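Local coordinates for protein teicoplanin pseudoaglycone deacetylases Orf2 (Actinoplanes teichomyceticus, PDB 3DFF) that is a zinc-dependent deacetylase of the PIG-L family that probably removes the acetyl group from teicoplanin pseudoaglycone during antibiotic biosynthesis, at residues G46-P51 against R94-I99; I80-H85 against E227-Q232; D139-I144 against H176-P181; Q202-G207 against W265-S270. All coordinates share one frame; numbering follows the deposited sequence.

Contact 1: G46-P51 against R94-I99; sequences GAAQPP and RFLDSI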
loop_
_atom_site.group_PDB
_atom_site.type_symbol
_atom_site.label_atom_id
_atom_site.label_comp_id
_atom_site.label_asym_id
_atom_site.label_seq_id
_atom_site.Cartn_x
_atom_site.Cartn_y
_atom_site.Cartn_z
ATOM N N GLY A 46 7.436 6.468 -8.061
ATOM C CA GLY A 46 8.012 7.282 -9.144
ATOM C C GLY A 46 9.106 8.198 -8.644
ATOM O O GLY A 46 8.984 8.804 -7.571
ATOM N N ALA A 47 10.196 8.270 -9.415
ATOM C CA ALA A 47 11.341 9.108 -9.081
ATOM C C ALA A 47 10.936 10.564 -8.927
ATOM O O ALA A 47 10.160 11.093 -9.715
ATOM C CB ALA A 47 12.388 8.975 -10.158
ATOM N N ALA A 48 11.470 11.211 -7.905
ATOM C CA ALA A 48 11.197 12.615 -7.682
ATOM C C ALA A 48 12.511 13.344 -7.450
ATOM O O ALA A 48 13.488 12.769 -6.959
ATOM C CB ALA A 48 10.258 12.795 -6.491
ATOM N N GLN A 49 12.557 14.605 -7.841
ATOM C CA GLN A 49 13.771 15.380 -7.637
ATOM C C GLN A 49 13.401 16.778 -7.176
ATOM O O GLN A 49 12.268 17.197 -7.380
ATOM C CB GLN A 49 14.625 15.419 -8.912
ATOM C CG GLN A 49 13.969 16.018 -10.159
ATOM C CD GLN A 49 15.007 16.421 -11.219
ATOM O OE1 GLN A 49 16.051 17.018 -10.903
ATOM N NE2 GLN A 49 14.715 16.105 -12.483
ATOM N N PRO A 50 14.345 17.490 -6.532
ATOM C CA PRO A 50 14.041 18.864 -6.144
ATOM C C PRO A 50 13.703 19.728 -7.365
ATOM O O PRO A 50 14.086 19.381 -8.498
ATOM C CB PRO A 50 15.344 19.345 -5.499
ATOM C CG PRO A 50 16.046 18.104 -5.075
ATOM C CD PRO A 50 15.704 17.094 -6.120
ATOM N N PRO A 51 12.998 20.852 -7.147
ATOM C CA PRO A 51 12.531 21.369 -5.850
ATOM C C PRO A 51 11.394 20.576 -5.219
ATOM O O PRO A 51 10.457 20.166 -5.917
ATOM C CB PRO A 51 12.046 22.790 -6.186
ATOM C CG PRO A 51 12.571 23.084 -7.556
ATOM C CD PRO A 51 12.651 21.765 -8.248
ATOM N N ARG A 94 5.903 4.292 -11.761
ATOM C CA ARG A 94 6.315 5.611 -12.228
ATOM C C ARG A 94 5.574 6.767 -11.556
ATOM O O ARG A 94 5.894 7.928 -11.801
ATOM C CB ARG A 94 6.055 5.709 -13.749
ATOM C CG ARG A 94 4.597 5.785 -14.127
ATOM C CD ARG A 94 4.451 5.929 -15.643
ATOM N NE ARG A 94 3.129 5.547 -16.105
ATOM C CZ ARG A 94 2.150 6.382 -16.431
ATOM N NH1 ARG A 94 2.300 7.707 -16.341
ATOM N NH2 ARG A 94 1.006 5.869 -16.857
ATOM N N PHE A 95 4.587 6.474 -10.714
ATOM C CA PHE A 95 3.702 7.533 -10.223
ATOM C C PHE A 95 4.261 8.238 -9.015
ATOM O O PHE A 95 4.863 7.603 -8.157
ATOM C CB PHE A 95 2.311 6.967 -9.933
ATOM C CG PHE A 95 1.680 6.376 -11.153
ATOM C CD1 PHE A 95 1.036 7.190 -12.075
ATOM C CD2 PHE A 95 1.830 5.014 -11.431
ATOM C CE1 PHE A 95 0.504 6.648 -13.256
ATOM C CE2 PHE A 95 1.313 4.462 -12.617
ATOM C CZ PHE A 95 0.624 5.270 -13.503
ATOM N N LEU A 96 4.035 9.551 -8.956
ATOM C CA LEU A 96 4.572 10.340 -7.861
ATOM C C LEU A 96 3.685 10.262 -6.626
ATOM O O LEU A 96 2.479 10.521 -6.699
ATOM C CB LEU A 96 4.667 11.811 -8.289
ATOM C CG LEU A 96 5.751 12.146 -9.309
ATOM C CD1 LEU A 96 5.641 13.631 -9.679
ATOM C CD2 LEU A 96 7.114 11.846 -8.806
ATOM N N ASP A 97 4.318 9.986 -5.487
ATOM C CA ASP A 97 3.638 10.079 -4.200
ATOM C C ASP A 97 2.905 11.424 -4.084
ATOM O O ASP A 97 3.381 12.426 -4.596
ATOM C CB ASP A 97 4.637 9.968 -3.060
ATOM C CG ASP A 97 3.939 9.871 -1.714
ATOM O OD1 ASP A 97 3.357 10.875 -1.232
ATOM O OD2 ASP A 97 3.917 8.779 -1.165
ATOM N N SER A 98 1.782 11.434 -3.377
ATOM C CA SER A 98 0.997 12.664 -3.157
ATOM C C SER A 98 1.844 13.856 -2.721
ATOM O O SER A 98 1.512 14.979 -3.096
ATOM C CB SER A 98 -0.120 12.423 -2.146
ATOM O OG SER A 98 0.421 11.993 -0.908
ATOM N N ILE A 99 2.928 13.643 -1.964
ATOM C CA ILE A 99 3.739 14.796 -1.517
ATOM C C ILE A 99 4.565 15.442 -2.621
ATOM O O ILE A 99 5.162 16.512 -2.421
ATOM C CB ILE A 99 4.643 14.478 -0.303
ATOM C CG1 ILE A 99 5.608 13.312 -0.621
ATOM C CG2 ILE A 99 3.799 14.203 0.913
ATOM C CD1 ILE A 99 6.744 13.154 0.449
HETATM O O HOH W 1 6.944 8.792 -5.523
#
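Gly46 and Phe95 join two loops that leave the neighbouring parallel strands 37-42 and 89-92 at the C-terminal edge of the Rossmann-like sheet of this PIG-L deacetylase. Gly46 N donates to Phe95 O at 2.8 Å in a bent bond, 146° at the hydrogen, with the donor well above the carbonyl plane. This is the tight part of the contact. Gly46 has no side chain, and its CA comes within 3.9 Å of Arg94 CA; the same Gly46 CA makes a C-H...O contact of 3.5 Å with Arg94 O. Phe95 directs its CB away from residues 46-51, and its ring packs on helix 126-147 and carries Arg94 CG over the centre of one face, while the Arg94 guanidinium forms salt bridges with Asp139 and Glu135.

Beyond Gly46 the two chains part and the contact becomes loose. A water bridges the widening gap, donating to Gly46 O at 2.9 Å and accepting from Asp97 N. Leu96 reaches across with a single methyl: its CG lies beside the backbone N (chi1 -71°), and CD2 approaches Ala47 O to 3.3 Å. The same CD2 meets Ala48 CB at 4.0 Å, whereas the exposed Ala47 directs its CB away. Asp97 is a zinc ligand in a crystal structure of this protein, although no metal is bound to it here. It forms an Asx turn: the anti lone pair of Asp97 OD1 accepts from Ile99 N at 2.9 Å, in a nearly straight bond of 170°.

Contact 2: I80-H85 against E227-Q232; sequences IAALDH and ERYSSQ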
loop_
_atom_site.group_PDB
_atom_site.type_symbol
_atom_site.label_atom_id
_atom_site.label_comp_id
_atom_site.label_asym_id
_atom_site.label_seq_id
_atom_site.Cartn_x
_atom_site.Cartn_y
_atom_site.Cartn_z
ATOM N N ILE A 80 13.382 -2.935 -1.668
ATOM C CA ILE A 80 14.061 -4.081 -2.257
ATOM C C ILE A 80 14.634 -4.988 -1.161
ATOM O O ILE A 80 14.505 -6.210 -1.263
ATOM C CB ILE A 80 15.157 -3.621 -3.228
ATOM C CG1 ILE A 80 14.501 -2.918 -4.430
ATOM C CG2 ILE A 80 16.032 -4.802 -3.692
ATOM C CD1 ILE A 80 15.509 -2.141 -5.299
ATOM N N ALA A 81 15.213 -4.393 -0.126
ATOM C CA ALA A 81 15.713 -5.150 1.036
ATOM C C ALA A 81 14.557 -5.903 1.710
ATOM O O ALA A 81 14.654 -7.108 1.949
ATOM C CB ALA A 81 16.428 -4.242 2.009
ATOM N N ALA A 82 13.439 -5.210 1.958
ATOM C CA ALA A 82 12.287 -5.830 2.623
ATOM C C ALA A 82 11.746 -7.013 1.837
ATOM O O ALA A 82 11.571 -8.107 2.401
ATOM C CB ALA A 82 11.176 -4.791 2.877
ATOM N N LEU A 83 11.513 -6.810 0.539
ATOM C CA LEU A 83 10.957 -7.842 -0.336
ATOM C C LEU A 83 11.976 -8.980 -0.568
ATOM O O LEU A 83 11.588 -10.155 -0.577
ATOM C CB LEU A 83 10.465 -7.222 -1.657
ATOM C CG LEU A 83 9.326 -6.215 -1.442
ATOM C CD1 LEU A 83 8.979 -5.474 -2.716
ATOM C CD2 LEU A 83 8.088 -6.950 -0.902
ATOM N N ASP A 84 13.254 -8.640 -0.722
ATOM C CA ASP A 84 14.327 -9.667 -0.755
ATOM C C ASP A 84 14.271 -10.532 0.511
ATOM O O ASP A 84 14.448 -11.752 0.443
ATOM C CB ASP A 84 15.722 -9.035 -0.846
ATOM C CG ASP A 84 16.089 -8.546 -2.242
ATOM O OD1 ASP A 84 15.357 -8.790 -3.210
ATOM O OD2 ASP A 84 17.166 -7.901 -2.347
ATOM N N HIS A 85 14.004 -9.912 1.664
ATOM C CA HIS A 85 13.923 -10.667 2.918
ATOM C C HIS A 85 12.767 -11.659 2.932
ATOM O O HIS A 85 12.900 -12.758 3.509
ATOM C CB HIS A 85 13.852 -9.746 4.135
ATOM C CG HIS A 85 14.181 -10.441 5.423
ATOM N ND1 HIS A 85 15.474 -10.757 5.789
ATOM C CD2 HIS A 85 13.384 -10.894 6.421
ATOM C CE1 HIS A 85 15.458 -11.370 6.960
ATOM N NE2 HIS A 85 14.203 -11.467 7.365
ATOM N N GLU A 227 11.153 -4.074 9.351
ATOM C CA GLU A 227 12.285 -3.331 9.878
ATOM C C GLU A 227 13.243 -2.787 8.816
ATOM O O GLU A 227 14.055 -1.911 9.114
ATOM C CB GLU A 227 13.050 -4.178 10.901
ATOM C CG GLU A 227 12.212 -4.439 12.128
ATOM C CD GLU A 227 12.936 -5.249 13.175
ATOM O OE1 GLU A 227 13.510 -6.306 12.835
ATOM O OE2 GLU A 227 12.923 -4.821 14.344
ATOM N N ARG A 228 13.161 -3.316 7.595
ATOM C CA ARG A 228 14.026 -2.857 6.515
ATOM C C ARG A 228 13.606 -1.458 6.098
ATOM O O ARG A 228 14.416 -0.715 5.546
ATOM C CB ARG A 228 13.984 -3.806 5.316
ATOM C CG ARG A 228 15.103 -4.829 5.296
ATOM C CD ARG A 228 14.958 -5.827 6.419
ATOM N NE ARG A 228 16.020 -6.840 6.382
ATOM C CZ ARG A 228 16.362 -7.574 7.439
ATOM N NH1 ARG A 228 15.731 -7.408 8.598
ATOM N NH2 ARG A 228 17.345 -8.465 7.344
ATOM N N TYR A 229 12.345 -1.102 6.371
ATOM C CA TYR A 229 11.872 0.258 6.045
ATOM C C TYR A 229 12.297 1.239 7.115
ATOM O O TYR A 229 11.453 1.801 7.841
ATOM C CB TYR A 229 10.352 0.298 5.822
ATOM C CG TYR A 229 9.888 -0.532 4.660
ATOM C CD1 TYR A 229 10.046 -0.088 3.335
ATOM C CD2 TYR A 229 9.269 -1.766 4.868
ATOM C CE1 TYR A 229 9.574 -0.843 2.257
ATOM C CE2 TYR A 229 8.832 -2.541 3.804
ATOM C CZ TYR A 229 8.989 -2.080 2.491
ATOM O OH TYR A 229 8.539 -2.864 1.471
ATOM N N SER A 230 13.606 1.459 7.211
ATOM C CA SER A 230 14.171 2.266 8.307
ATOM C C SER A 230 13.527 3.635 8.366
ATOM O O SER A 230 13.247 4.144 9.445
ATOM C CB SER A 230 15.674 2.449 8.136
ATOM O OG SER A 230 16.309 1.202 7.965
ATOM N N SER A 231 13.273 4.222 7.198
ATOM C CA SER A 231 12.748 5.590 7.138
ATOM C C SER A 231 11.379 5.732 7.808
ATOM O O SER A 231 11.005 6.816 8.247
ATOM C CB SER A 231 12.636 6.040 5.679
ATOM O OG SER A 231 11.758 5.199 4.966
ATOM N N GLN A 232 10.637 4.631 7.872
ATOM C CA GLN A 232 9.274 4.633 8.367
ATOM C C GLN A 232 9.147 4.214 9.819
ATOM O O GLN A 232 8.082 4.353 10.405
ATOM C CB GLN A 232 8.419 3.704 7.503
ATOM C CG GLN A 232 8.498 4.014 6.020
ATOM C CD GLN A 232 8.073 5.433 5.685
ATOM O OE1 GLN A 232 6.963 5.867 6.038
ATOM N NE2 GLN A 232 8.945 6.164 4.983
#
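The imidazole of His85 and the guanidinium of Arg228 lie face against face, though not flush, their planes inclined by 37°. Arg228 CZ sits over one face of the imidazole, displaced toward its rim, and His85 ND1 in turn lies over a face of the guanidinium. The shortest approach, 3.3 Å between His85 ND1 and Arg228 NH2, has too poor an angle for a hydrogen bond. Both groups are steadied by Gln224, whose OE1 bonds to His85 NE2 and whose backbone O bonds to Arg228 NH1. His85 CG stands anti to its backbone N (chi1 -163°), on the side of Arg228, 4.1 Å from Arg228 CZ.

The Tyr229 ring meets Ala82 obliquely, with CE2 3.4 Å from Ala82 CB and OH 3.6 Å from that same Ala82 CB. This contact closes the linker between helices 216-226 and 233-237 onto the last turns of helix 71-85, the helix that leads into strand 89-92 of the Rossmann-like sheet. Tyr229 is the centre of an inverse gamma turn, and its hydroxyl is hydrogen-bonded to Asp79, one turn back along the helix from Ala82. Between the two flat-group contacts, the aliphatic root of Arg228 covers the small alanines: its CG lies 3.6 Å from Ala81 CB, and its CB lies 3.8 Å from Ala82 CB.

Contact 3: D139-I144 against H176-P181; sequences DIRSII and HEKNVP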
loop_
_atom_site.group_PDB
_atom_site.type_symbol
_atom_site.label_atom_id
_atom_site.label_comp_id
_atom_site.label_asym_id
_atom_site.label_seq_id
_atom_site.Cartn_x
_atom_site.Cartn_y
_atom_site.Cartn_z
ATOM N N ASP A 139 -1.312 1.154 -16.495
ATOM C CA ASP A 139 -0.087 0.477 -16.096
ATOM C C ASP A 139 -0.351 -0.895 -15.473
ATOM O O ASP A 139 0.370 -1.856 -15.746
ATOM C CB ASP A 139 0.737 1.362 -15.150
ATOM C CG ASP A 139 1.501 2.438 -15.893
ATOM O OD1 ASP A 139 1.093 2.798 -17.011
ATOM O OD2 ASP A 139 2.521 2.903 -15.366
ATOM N N ILE A 140 -1.390 -0.999 -14.655
ATOM C CA ILE A 140 -1.737 -2.292 -14.071
ATOM C C ILE A 140 -2.176 -3.277 -15.147
ATOM O O ILE A 140 -1.780 -4.443 -15.089
ATOM C CB ILE A 140 -2.792 -2.190 -12.943
ATOM C CG1 ILE A 140 -2.243 -1.358 -11.779
ATOM C CG2 ILE A 140 -3.178 -3.595 -12.442
ATOM C CD1 ILE A 140 -3.333 -0.950 -10.771
ATOM N N ARG A 141 -2.953 -2.805 -16.125
ATOM C CA ARG A 141 -3.365 -3.665 -17.249
ATOM C C ARG A 141 -2.158 -4.201 -18.000
ATOM O O ARG A 141 -2.103 -5.392 -18.320
ATOM C CB ARG A 141 -4.303 -2.916 -18.185
ATOM C CG ARG A 141 -5.768 -2.995 -17.731
ATOM C CD ARG A 141 -6.725 -2.508 -18.806
ATOM N NE ARG A 141 -6.516 -1.091 -19.095
ATOM C CZ ARG A 141 -7.086 -0.095 -18.419
ATOM N NH1 ARG A 141 -7.945 -0.344 -17.438
ATOM N NH2 ARG A 141 -6.821 1.156 -18.742
ATOM N N SER A 142 -1.171 -3.338 -18.223
ATOM C CA SER A 142 0.064 -3.727 -18.902
ATOM C C SER A 142 0.806 -4.794 -18.112
ATOM O O SER A 142 1.253 -5.787 -18.679
ATOM C CB SER A 142 0.952 -2.506 -19.148
ATOM O OG SER A 142 0.283 -1.601 -20.002
ATOM N N ILE A 143 0.897 -4.611 -16.793
ATOM C CA ILE A 143 1.589 -5.551 -15.933
ATOM C C ILE A 143 0.841 -6.890 -15.858
ATOM O O ILE A 143 1.467 -7.947 -15.849
ATOM C CB ILE A 143 1.847 -4.944 -14.528
ATOM C CG1 ILE A 143 2.848 -3.794 -14.641
ATOM C CG2 ILE A 143 2.366 -5.986 -13.555
ATOM C CD1 ILE A 143 2.760 -2.806 -13.493
ATOM N N ILE A 144 -0.485 -6.840 -15.826
ATOM C CA ILE A 144 -1.293 -8.059 -15.879
ATOM C C ILE A 144 -0.990 -8.839 -17.168
ATOM O O ILE A 144 -0.830 -10.049 -17.124
ATOM C CB ILE A 144 -2.802 -7.773 -15.743
ATOM C CG1 ILE A 144 -3.151 -7.393 -14.301
ATOM C CG2 ILE A 144 -3.646 -8.985 -16.139
ATOM C CD1 ILE A 144 -4.514 -6.758 -14.158
ATOM N N HIS A 176 -11.031 -6.068 -13.298
ATOM C CA HIS A 176 -12.366 -6.305 -13.832
ATOM C C HIS A 176 -12.299 -6.479 -15.344
ATOM O O HIS A 176 -12.831 -7.462 -15.889
ATOM C CB HIS A 176 -13.288 -5.155 -13.457
ATOM C CG HIS A 176 -14.693 -5.333 -13.916
ATOM N ND1 HIS A 176 -15.483 -4.273 -14.302
ATOM C CD2 HIS A 176 -15.454 -6.445 -14.059
ATOM C CE1 HIS A 176 -16.677 -4.724 -14.652
ATOM N NE2 HIS A 176 -16.683 -6.037 -14.509
ATOM N N GLU A 177 -11.642 -5.537 -16.012
ATOM C CA GLU A 177 -11.505 -5.570 -17.470
ATOM C C GLU A 177 -10.774 -6.817 -17.929
ATOM O O GLU A 177 -11.167 -7.429 -18.935
ATOM C CB GLU A 177 -10.784 -4.325 -17.972
ATOM C CG GLU A 177 -11.631 -3.069 -17.877
ATOM C CD GLU A 177 -10.883 -1.807 -18.255
ATOM O OE1 GLU A 177 -10.019 -1.853 -19.167
ATOM O OE2 GLU A 177 -11.178 -0.759 -17.637
ATOM N N LYS A 178 -9.721 -7.184 -17.199
ATOM C CA LYS A 178 -8.902 -8.361 -17.518
ATOM C C LYS A 178 -9.449 -9.694 -16.991
ATOM O O LYS A 178 -8.881 -10.749 -17.276
ATOM C CB LYS A 178 -7.450 -8.167 -17.044
ATOM C CG LYS A 178 -6.702 -7.029 -17.728
ATOM C CD LYS A 178 -6.318 -7.387 -19.155
ATOM C CE LYS A 178 -5.711 -6.196 -19.876
ATOM N NZ LYS A 178 -5.372 -6.550 -21.285
ATOM N N ASN A 179 -10.527 -9.640 -16.210
ATOM C CA ASN A 179 -11.136 -10.832 -15.611
ATOM C C ASN A 179 -10.152 -11.634 -14.751
ATOM O O ASN A 179 -10.005 -12.847 -14.914
ATOM C CB ASN A 179 -11.770 -11.715 -16.701
ATOM C CG ASN A 179 -13.005 -12.452 -16.219
ATOM O OD1 ASN A 179 -13.405 -12.344 -15.053
ATOM N ND2 ASN A 179 -13.615 -13.227 -17.121
ATOM N N VAL A 180 -9.468 -10.939 -13.839
ATOM C CA VAL A 180 -8.528 -11.552 -12.900
ATOM C C VAL A 180 -9.089 -11.419 -11.473
ATOM O O VAL A 180 -9.567 -10.332 -11.102
ATOM C CB VAL A 180 -7.123 -10.861 -12.980
ATOM C CG1 VAL A 180 -6.175 -11.417 -11.953
ATOM C CG2 VAL A 180 -6.506 -11.004 -14.381
ATOM N N PRO A 181 -9.045 -12.512 -10.671
ATOM C CA PRO A 181 -9.554 -12.438 -9.292
ATOM C C PRO A 181 -8.746 -11.438 -8.504
ATOM O O PRO A 181 -7.527 -11.387 -8.663
ATOM C CB PRO A 181 -9.235 -13.812 -8.708
ATOM C CG PRO A 181 -8.952 -14.687 -9.857
ATOM C CD PRO A 181 -8.532 -13.855 -11.007
#
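The Arg141 side chain bends at chi3 (-64°), setting NE aside, where that of Glu177 runs extended past CG with CD anti (chi2 175°). Glu177 OE1 lies over one face of the guanidinium, the carboxylate and guanidinium planes only 13° apart. Arg141 NH1 lies 3.1 Å from Glu177 OE1, a salt bridge of charges alone, since the oxygen is well out of the guanidinium plane and no N-H points at it. Arg141 NH2 has a second anionic partner in Asp138 of its own helix.

Lys178, bent at chi2, crosses Arg141 at about a right angle, and its CE rests 3.9 Å from Arg141 CG. Its NZ is paired with Asp145; the like charges of Arg141 NE and Lys178 NZ remain 6.0 Å apart.

Ile144 supplies the buried part of the contact. Its CG2 touches Lys178 CG at 4.0 Å and Val180 CG2 at 3.9 Å, and the Ile144 side chain runs past both in the opposite direction. Val180 gains this place after the chain reverses at Asn179, whose positive phi closes helix 162-178 in a Schellman motif. The chain then enters strand 182-185, completing a beta-alpha-beta unit with strand 151-155; its helix packs beside helix 126-147, as neighbouring helices do on the flank of a Rossmann-like sheet.

Contact 4: Q202-G207 against W265-S270; sequences QGFRLG and WPVVRS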
loop_
_atom_site.group_PDB
_atom_site.type_symbol
_atom_site.label_atom_id
_atom_site.label_comp_id
_atom_site.label_asym_id
_atom_site.label_seq_id
_atom_site.Cartn_x
_atom_site.Cartn_y
_atom_site.Cartn_z
ATOM N N GLN A 202 -18.745 2.097 -7.703
ATOM C CA GLN A 202 -20.031 1.481 -8.050
ATOM C C GLN A 202 -19.806 0.173 -8.797
ATOM O O GLN A 202 -18.950 0.084 -9.675
ATOM C CB GLN A 202 -20.876 2.447 -8.882
ATOM C CG GLN A 202 -22.328 1.998 -9.117
ATOM C CD GLN A 202 -23.260 2.190 -7.904
ATOM O OE1 GLN A 202 -24.379 1.651 -7.881
ATOM N NE2 GLN A 202 -22.818 2.963 -6.914
ATOM N N GLY A 203 -20.575 -0.845 -8.424
ATOM C CA GLY A 203 -20.484 -2.138 -9.073
ATOM C C GLY A 203 -19.637 -3.194 -8.398
ATOM O O GLY A 203 -19.702 -4.363 -8.769
ATOM N N PHE A 204 -18.817 -2.790 -7.423
ATOM C CA PHE A 204 -17.973 -3.723 -6.666
ATOM C C PHE A 204 -18.386 -3.815 -5.204
ATOM O O PHE A 204 -18.832 -2.834 -4.625
ATOM C CB PHE A 204 -16.507 -3.268 -6.686
ATOM C CG PHE A 204 -15.907 -3.204 -8.060
ATOM C CD1 PHE A 204 -15.333 -4.351 -8.645
ATOM C CD2 PHE A 204 -15.909 -2.014 -8.771
ATOM C CE1 PHE A 204 -14.774 -4.300 -9.927
ATOM C CE2 PHE A 204 -15.357 -1.950 -10.051
ATOM C CZ PHE A 204 -14.780 -3.096 -10.625
ATOM N N ARG A 205 -18.189 -4.989 -4.608
ATOM C CA ARG A 205 -18.407 -5.153 -3.167
ATOM C C ARG A 205 -17.505 -6.205 -2.554
ATOM O O ARG A 205 -16.943 -7.054 -3.245
ATOM C CB ARG A 205 -19.870 -5.462 -2.868
ATOM C CG ARG A 205 -20.263 -6.846 -3.264
ATOM C CD ARG A 205 -21.651 -7.170 -2.727
ATOM N NE ARG A 205 -22.030 -8.510 -3.153
ATOM C CZ ARG A 205 -21.732 -9.616 -2.485
ATOM N NH1 ARG A 205 -21.092 -9.549 -1.329
ATOM N NH2 ARG A 205 -22.097 -10.795 -2.963
ATOM N N LEU A 206 -17.345 -6.122 -1.240
ATOM C CA LEU A 206 -16.515 -7.078 -0.534
ATOM C C LEU A 206 -17.266 -8.348 -0.208
ATOM O O LEU A 206 -18.406 -8.299 0.241
ATOM C CB LEU A 206 -16.012 -6.486 0.783
ATOM C CG LEU A 206 -15.211 -5.197 0.700
ATOM C CD1 LEU A 206 -14.893 -4.757 2.117
ATOM C CD2 LEU A 206 -13.961 -5.464 -0.094
ATOM N N GLY A 207 -16.602 -9.481 -0.395
ATOM C CA GLY A 207 -17.137 -10.740 0.098
ATOM C C GLY A 207 -16.783 -10.909 1.562
ATOM O O GLY A 207 -16.306 -9.969 2.223
ATOM N N TRP A 265 -10.217 -9.527 1.975
ATOM C CA TRP A 265 -11.571 -9.735 1.487
ATOM C C TRP A 265 -11.520 -9.944 -0.007
ATOM O O TRP A 265 -10.766 -9.244 -0.697
ATOM C CB TRP A 265 -12.442 -8.511 1.718
ATOM C CG TRP A 265 -12.647 -8.119 3.131
ATOM C CD1 TRP A 265 -13.655 -8.519 3.959
ATOM C CD2 TRP A 265 -11.839 -7.208 3.885
ATOM N NE1 TRP A 265 -13.520 -7.916 5.189
ATOM C CE2 TRP A 265 -12.413 -7.110 5.172
ATOM C CE3 TRP A 265 -10.687 -6.464 3.597
ATOM C CZ2 TRP A 265 -11.871 -6.298 6.175
ATOM C CZ3 TRP A 265 -10.148 -5.646 4.596
ATOM C CH2 TRP A 265 -10.745 -5.576 5.869
ATOM N N PRO A 266 -12.338 -10.871 -0.535
ATOM C CA PRO A 266 -12.417 -10.940 -1.998
ATOM C C PRO A 266 -13.280 -9.791 -2.487
ATOM O O PRO A 266 -14.177 -9.352 -1.765
ATOM C CB PRO A 266 -13.117 -12.278 -2.240
ATOM C CG PRO A 266 -13.997 -12.454 -1.015
ATOM C CD PRO A 266 -13.214 -11.862 0.129
ATOM N N VAL A 267 -13.002 -9.278 -3.685
ATOM C CA VAL A 267 -13.848 -8.265 -4.284
ATOM C C VAL A 267 -14.638 -8.912 -5.413
ATOM O O VAL A 267 -14.057 -9.519 -6.322
ATOM C CB VAL A 267 -13.051 -7.097 -4.889
ATOM C CG1 VAL A 267 -14.005 -5.986 -5.287
ATOM C CG2 VAL A 267 -12.062 -6.590 -3.880
ATOM N N VAL A 268 -15.948 -8.786 -5.332
ATOM C CA VAL A 268 -16.831 -9.388 -6.322
ATOM C C VAL A 268 -17.738 -8.312 -6.908
ATOM O O VAL A 268 -17.767 -7.171 -6.430
ATOM C CB VAL A 268 -17.625 -10.557 -5.700
ATOM C CG1 VAL A 268 -16.673 -11.614 -5.129
ATOM C CG2 VAL A 268 -18.590 -10.027 -4.620
ATOM N N ARG A 269 -18.468 -8.649 -7.970
ATOM C CA ARG A 269 -19.397 -7.712 -8.556
ATOM C C ARG A 269 -20.701 -7.664 -7.759
ATOM O O ARG A 269 -21.213 -8.707 -7.297
ATOM C CB ARG A 269 -19.670 -8.066 -10.028
ATOM C CG ARG A 269 -18.423 -7.979 -10.893
ATOM C CD ARG A 269 -17.958 -6.534 -11.040
ATOM N NE ARG A 269 -18.933 -5.745 -11.777
ATOM C CZ ARG A 269 -18.857 -4.439 -12.019
ATOM N NH1 ARG A 269 -17.837 -3.714 -11.576
ATOM N NH2 ARG A 269 -19.808 -3.843 -12.713
ATOM N N SER A 270 -21.218 -6.455 -7.600
ATOM C CA SER A 270 -22.481 -6.241 -6.910
ATOM C C SER A 270 -23.619 -6.880 -7.697
ATOM O O SER A 270 -23.511 -7.038 -8.919
ATOM C CB SER A 270 -22.749 -4.746 -6.775
ATOM O OG SER A 270 -21.751 -4.141 -5.969
HETATM O O HOH W 2 -18.425 -1.126 -12.251
HETATM O O HOH W 3 -21.910 -1.428 -6.069
HETATM O O HOH W 4 -22.884 -9.765 -5.402
#
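Leu206 lays CD1 over the five-membered ring of Trp265 at one end of the apolar centre, a CH-pi contact with CD1 4.2 Å from the centroid, 12° off the normal. Leu206 CD2 also touches Trp265 CB. Next along, Phe204 CB meets Val267 CG1 at 4.0 Å, and Leu172 of helix 162-178 covers both residues.

Around this centre, strands 204-211 and 263-269 run antiparallel at the end of the mixed sheet, with 204-211 outermost. Arg205 and Val268 form a hydrogen-bonded pair, Arg205 N reaching Val268 O at 2.9 Å and Val268 N returning to Arg205 O. On their face of the sheet, Val268 CG2 lies 3.8 Å above the centre of the Arg205 guanidinium.

At the polar edge Arg269, bent at chi2 and chi3, curls back so that NH1 stands over the Phe204 ring. This is a cation-pi contact, CZ 4.6 Å from the ring centroid, with the planes 86° apart. Gly203 O lies over a face of the same guanidinium and accepts from Ser270 N at 2.8 Å. One water joins Gln202 O to Arg269 NH1; another links Gly203 N with Ser270 OG.

The Arg269 cation thus has the Phe204 ring at its edge and Gly203 O over one face, and the pi cloud and the carbonyl oxygen would both probably favour its positive charge.

Contacts 1 and 3 meet directly, through a salt bridge of 2.8 Å from Arg94 NE to Asp139 OD2. Contact 3 joins contact 4 in turn by packing, His176 CE1 lying 3.4 Å from Arg269 CZ while the His176 ring meets that of Phe204 edge-to-face. Contact 3 thus touches both contact 1 and contact 4, whose centres are 31 Å apart. Contact 2 stands off, its nearest atoms about 8 Å from contact 1. The zinc held by His16, Asp19 and His164 is about 10 Å from the Tyr229 side chain of contact 2 and about 13 Å from that of Phe95 in contact 1; contact 3 lies away from the metal sites.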